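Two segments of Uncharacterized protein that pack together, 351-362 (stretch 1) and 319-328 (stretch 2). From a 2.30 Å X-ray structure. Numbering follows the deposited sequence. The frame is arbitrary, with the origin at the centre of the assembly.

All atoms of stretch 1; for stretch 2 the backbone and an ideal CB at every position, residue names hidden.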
# COMPACT_ATOMS: atom_id res chain seq x y z
N ASN A 351 -11.11 -11.22 -10.81
CA ASN A 351 -10.56 -11.96 -11.94
C ASN A 351 -9.50 -12.98 -11.54
O ASN A 351 -9.18 -13.87 -12.32
CB ASN A 351 -10.01 -11.01 -13.01
CG ASN A 351 -8.92 -10.08 -12.49
OD1 ASN A 351 -9.08 -9.37 -11.48
ND2 ASN A 351 -7.81 -10.05 -13.22
N THR A 352 -8.98 -12.86 -10.32
CA THR A 352 -7.96 -13.77 -9.84
C THR A 352 -8.48 -14.91 -8.97
O THR A 352 -7.68 -15.61 -8.38
CB THR A 352 -6.91 -13.01 -9.03
OG1 THR A 352 -7.55 -12.43 -7.90
CG2 THR A 352 -6.23 -11.92 -9.89
N VAL A 353 -9.79 -15.10 -8.86
CA VAL A 353 -10.27 -16.25 -8.09
C VAL A 353 -9.89 -17.56 -8.78
O VAL A 353 -9.61 -17.59 -10.00
CB VAL A 353 -11.79 -16.22 -7.84
CG1 VAL A 353 -12.15 -14.95 -7.08
CG2 VAL A 353 -12.61 -16.38 -9.13
N ASP A 354 -9.87 -18.64 -8.02
CA ASP A 354 -9.50 -19.94 -8.59
C ASP A 354 -10.35 -20.25 -9.85
O ASP A 354 -11.56 -20.17 -9.80
CB ASP A 354 -9.65 -21.04 -7.54
CG ASP A 354 -8.95 -22.35 -7.96
OD1 ASP A 354 -9.50 -23.09 -8.81
OD2 ASP A 354 -7.85 -22.64 -7.40
N PRO A 355 -9.72 -20.62 -10.97
CA PRO A 355 -10.50 -20.92 -12.19
C PRO A 355 -11.58 -21.97 -12.03
O PRO A 355 -12.55 -21.94 -12.78
CB PRO A 355 -9.45 -21.45 -13.16
CG PRO A 355 -8.17 -20.87 -12.69
CD PRO A 355 -8.27 -20.75 -11.20
N ARG A 356 -11.42 -22.88 -11.07
CA ARG A 356 -12.42 -23.95 -10.83
C ARG A 356 -13.70 -23.45 -10.18
O ARG A 356 -14.67 -24.19 -10.08
CB ARG A 356 -11.82 -25.05 -9.94
CG ARG A 356 -10.66 -25.78 -10.59
CD ARG A 356 -9.96 -26.66 -9.58
NE ARG A 356 -9.20 -25.86 -8.63
CZ ARG A 356 -8.39 -26.37 -7.70
NH1 ARG A 356 -8.24 -27.68 -7.56
NH2 ARG A 356 -7.73 -25.57 -6.90
N VAL A 357 -13.69 -22.20 -9.72
CA VAL A 357 -14.88 -21.62 -9.10
C VAL A 357 -16.02 -21.55 -10.11
O VAL A 357 -17.17 -21.70 -9.74
CB VAL A 357 -14.59 -20.21 -8.52
CG1 VAL A 357 -15.85 -19.55 -8.02
CG2 VAL A 357 -13.59 -20.30 -7.38
N ARG A 358 -15.67 -21.32 -11.37
CA ARG A 358 -16.64 -21.21 -12.45
C ARG A 358 -17.56 -22.42 -12.52
O ARG A 358 -18.78 -22.26 -12.60
CB ARG A 358 -15.93 -21.00 -13.80
CG ARG A 358 -16.91 -20.69 -14.92
CD ARG A 358 -16.45 -19.52 -15.77
NE ARG A 358 -15.59 -19.93 -16.87
CZ ARG A 358 -14.55 -19.24 -17.33
NH1 ARG A 358 -14.17 -18.11 -16.73
NH2 ARG A 358 -13.85 -19.72 -18.36
N ASP A 359 -16.96 -23.61 -12.47
CA ASP A 359 -17.69 -24.90 -12.52
C ASP A 359 -18.82 -25.02 -11.50
O ASP A 359 -19.80 -25.69 -11.76
CB ASP A 359 -16.75 -26.07 -12.24
CG ASP A 359 -15.54 -26.12 -13.17
OD1 ASP A 359 -15.58 -25.55 -14.28
OD2 ASP A 359 -14.53 -26.76 -12.76
N LEU A 360 -18.70 -24.37 -10.35
CA LEU A 360 -19.71 -24.50 -9.31
C LEU A 360 -20.95 -23.68 -9.58
O LEU A 360 -21.95 -23.81 -8.87
CB LEU A 360 -19.14 -24.07 -7.96
CG LEU A 360 -17.80 -24.70 -7.58
CD1 LEU A 360 -17.27 -24.05 -6.30
CD2 LEU A 360 -17.94 -26.20 -7.43
N PHE A 361 -20.88 -22.81 -10.58
CA PHE A 361 -21.96 -21.87 -10.83
C PHE A 361 -22.44 -21.88 -12.26
O PHE A 361 -21.64 -21.89 -13.18
CB PHE A 361 -21.52 -20.45 -10.52
CG PHE A 361 -21.35 -20.19 -9.08
CD1 PHE A 361 -20.13 -20.45 -8.47
CD2 PHE A 361 -22.39 -19.70 -8.32
CE1 PHE A 361 -19.96 -20.23 -7.13
CE2 PHE A 361 -22.23 -19.47 -6.98
CZ PHE A 361 -21.01 -19.74 -6.38
N GLU A 362 -23.75 -21.83 -12.41
CA GLU A 362 -24.36 -21.60 -13.71
C GLU A 362 -23.71 -20.42 -14.45
O GLU A 362 -23.39 -20.53 -15.63
CB GLU A 362 -25.87 -21.35 -13.50
CG GLU A 362 -26.64 -22.63 -13.23
CD GLU A 362 -28.03 -22.42 -12.64
OE1 GLU A 362 -28.48 -21.25 -12.57
OE2 GLU A 362 -28.66 -23.43 -12.26
N UNK A 319 -26.59 -13.14 -5.52
CA UNK A 319 -25.17 -13.07 -5.86
C UNK A 319 -24.34 -13.70 -4.78
O UNK A 319 -24.66 -13.56 -3.60
CB UNK A 319 -24.73 -11.62 -6.08
N UNK A 320 -23.30 -14.41 -5.20
CA UNK A 320 -22.31 -14.98 -4.30
C UNK A 320 -20.98 -14.28 -4.60
O UNK A 320 -20.52 -14.24 -5.75
CB UNK A 320 -22.20 -16.50 -4.47
N UNK A 321 -20.37 -13.72 -3.56
CA UNK A 321 -19.14 -12.95 -3.73
C UNK A 321 -17.92 -13.76 -3.33
O UNK A 321 -17.96 -14.52 -2.34
CB UNK A 321 -19.20 -11.66 -2.91
N UNK A 322 -16.86 -13.60 -4.11
CA UNK A 322 -15.59 -14.21 -3.79
C UNK A 322 -14.48 -13.23 -4.12
O UNK A 322 -14.41 -12.72 -5.24
CB UNK A 322 -15.40 -15.53 -4.54
N UNK A 323 -13.60 -12.98 -3.14
CA UNK A 323 -12.46 -12.07 -3.30
C UNK A 323 -11.15 -12.83 -3.47
O UNK A 323 -10.40 -12.57 -4.39
CB UNK A 323 -12.36 -11.13 -2.10
N UNK A 324 -10.91 -13.78 -2.57
CA UNK A 324 -9.62 -14.47 -2.49
C UNK A 324 -9.29 -15.38 -3.65
O UNK A 324 -10.13 -16.11 -4.17
CB UNK A 324 -9.57 -15.30 -1.20
N UNK A 325 -8.01 -15.35 -4.00
CA UNK A 325 -7.42 -16.31 -4.91
C UNK A 325 -7.11 -17.58 -4.10
O UNK A 325 -7.10 -17.55 -2.89
CB UNK A 325 -6.17 -15.74 -5.58
N UNK A 326 -6.86 -18.70 -4.77
CA UNK A 326 -6.40 -19.87 -4.04
C UNK A 326 -7.33 -21.05 -3.94
O UNK A 326 -8.55 -20.93 -4.01
CB UNK A 326 -6.04 -19.44 -2.62
N UNK A 327 -6.74 -22.22 -3.76
CA UNK A 327 -7.48 -23.45 -3.73
C UNK A 327 -8.36 -23.57 -2.48
O UNK A 327 -9.45 -24.14 -2.55
CB UNK A 327 -6.51 -24.63 -3.81
N UNK A 328 -7.90 -23.03 -1.36
CA UNK A 328 -8.64 -23.14 -0.10
C UNK A 328 -10.02 -22.46 -0.14
O UNK A 328 -11.02 -23.10 0.21
CB UNK A 328 -7.81 -22.53 1.03

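Position 319 opens a short strand with its CA-to-CB bond pointing away from stretch 1, so the contact leaves the choice free; the residue is F319. At position 320 the bond turns toward stretch 1, and the ideal CB lies 3.9 Å from CE2 of F361. An aromatic ring at that range favours aliphatic carbon, either in an apolar side chain or in the methylene part of a longer polar one. The deposited residue is Q320, whose CG approaches CZ of F361 to 3.7 Å. Its end leads away, and the amide is hydrogen-bonded elsewhere in the structure.

Position 321 is out of reach of stretch 1; it is M321. Position 322 points back toward stretch 1, its ideal CB 4.2 Å from CG1 of V353 and 5.3 Å from CG1 of V357. Two valines offer an apolar surface without polar partners, suiting leucine, isoleucine, methionine or valine. L322 extends CD2 to both, 3.7 Å from CG1 of V353 and 3.6 Å from CG2 of V357, so one methyl bridges the two valines.

Positions 323 and 324 both point away from stretch 1, leaving the choice open. They are L323 and E324, and the latter contributes through its backbone: water 1 donates to E324 O and accepts from D354 N, tying the two stretches together.

At position 325 the bond runs sideways, and the ideal CB sits a tight 3.2 Å from T352 O. That carbonyl invites a short side chain with a donor; asparagine, serine or threonine could be considered. N325 adopts chi1 t and donates from ND2 to T352 O at 2.9 Å, with a nearly straight angle of 164°.

Position 326 has phi/psi of 112/155, at which a CB would be jammed against the carbonyl O of the preceding residue. This calls for glycine irrespective of stretch 1, and G326 is found, at the N-cap position. Its O also receives a hydrogen bond from water 1 and lies 3.7 Å from CB of D354.

At position 327 the ideal CB is 3.5 Å from NH2 of R356 and 4.3 Å from OD2 of D354. These two side chains are joined by a salt bridge, R356 NE to D354 OD1 at 2.8 Å, so a small residue suits the site. A327 places its CB at the guanidinium edge, 3.4 Å from NH2 of R356. Position 328 points away, unconstrained by stretch 1, and is A328.

Stretch 2, residues 319-328: FQMLLENGAA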
# COMPACT_ATOMS: atom_id res chain seq x y z
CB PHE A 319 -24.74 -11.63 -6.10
CG PHE A 319 -25.45 -10.99 -7.25
CD1 PHE A 319 -25.19 -11.40 -8.55
CD2 PHE A 319 -26.41 -10.02 -7.04
CE1 PHE A 319 -25.85 -10.83 -9.63
CE2 PHE A 319 -27.08 -9.45 -8.11
CZ PHE A 319 -26.80 -9.87 -9.41
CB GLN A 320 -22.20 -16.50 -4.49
CG GLN A 320 -21.04 -17.16 -3.75
CD GLN A 320 -21.21 -17.14 -2.24
OE1 GLN A 320 -22.33 -17.27 -1.73
NE2 GLN A 320 -20.11 -16.99 -1.52
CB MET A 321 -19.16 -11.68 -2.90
CG MET A 321 -20.41 -10.84 -3.03
SD MET A 321 -20.68 -10.12 -4.64
CE MET A 321 -19.09 -9.31 -4.88
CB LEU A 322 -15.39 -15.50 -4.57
CG LEU A 322 -14.19 -16.33 -4.14
CD1 LEU A 322 -14.33 -16.81 -2.70
CD2 LEU A 322 -14.00 -17.51 -5.10
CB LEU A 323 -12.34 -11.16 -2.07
CG LEU A 323 -11.13 -10.20 -1.98
CD1 LEU A 323 -11.17 -9.18 -3.10
CD2 LEU A 323 -11.10 -9.49 -0.63
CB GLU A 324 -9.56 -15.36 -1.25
CG GLU A 324 -9.62 -14.67 0.11
CD GLU A 324 -9.30 -15.66 1.25
OE1 GLU A 324 -8.13 -16.11 1.33
OE2 GLU A 324 -10.21 -15.99 2.06
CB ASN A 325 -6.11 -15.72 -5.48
CG ASN A 325 -5.20 -16.79 -6.08
OD1 ASN A 325 -4.27 -17.27 -5.42
ND2 ASN A 325 -5.51 -17.21 -7.32
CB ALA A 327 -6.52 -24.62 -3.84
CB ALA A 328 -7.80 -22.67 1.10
O HOH W 1 -10.19 -18.69 -5.23
O HOH W 2 -6.06 -20.24 -7.36
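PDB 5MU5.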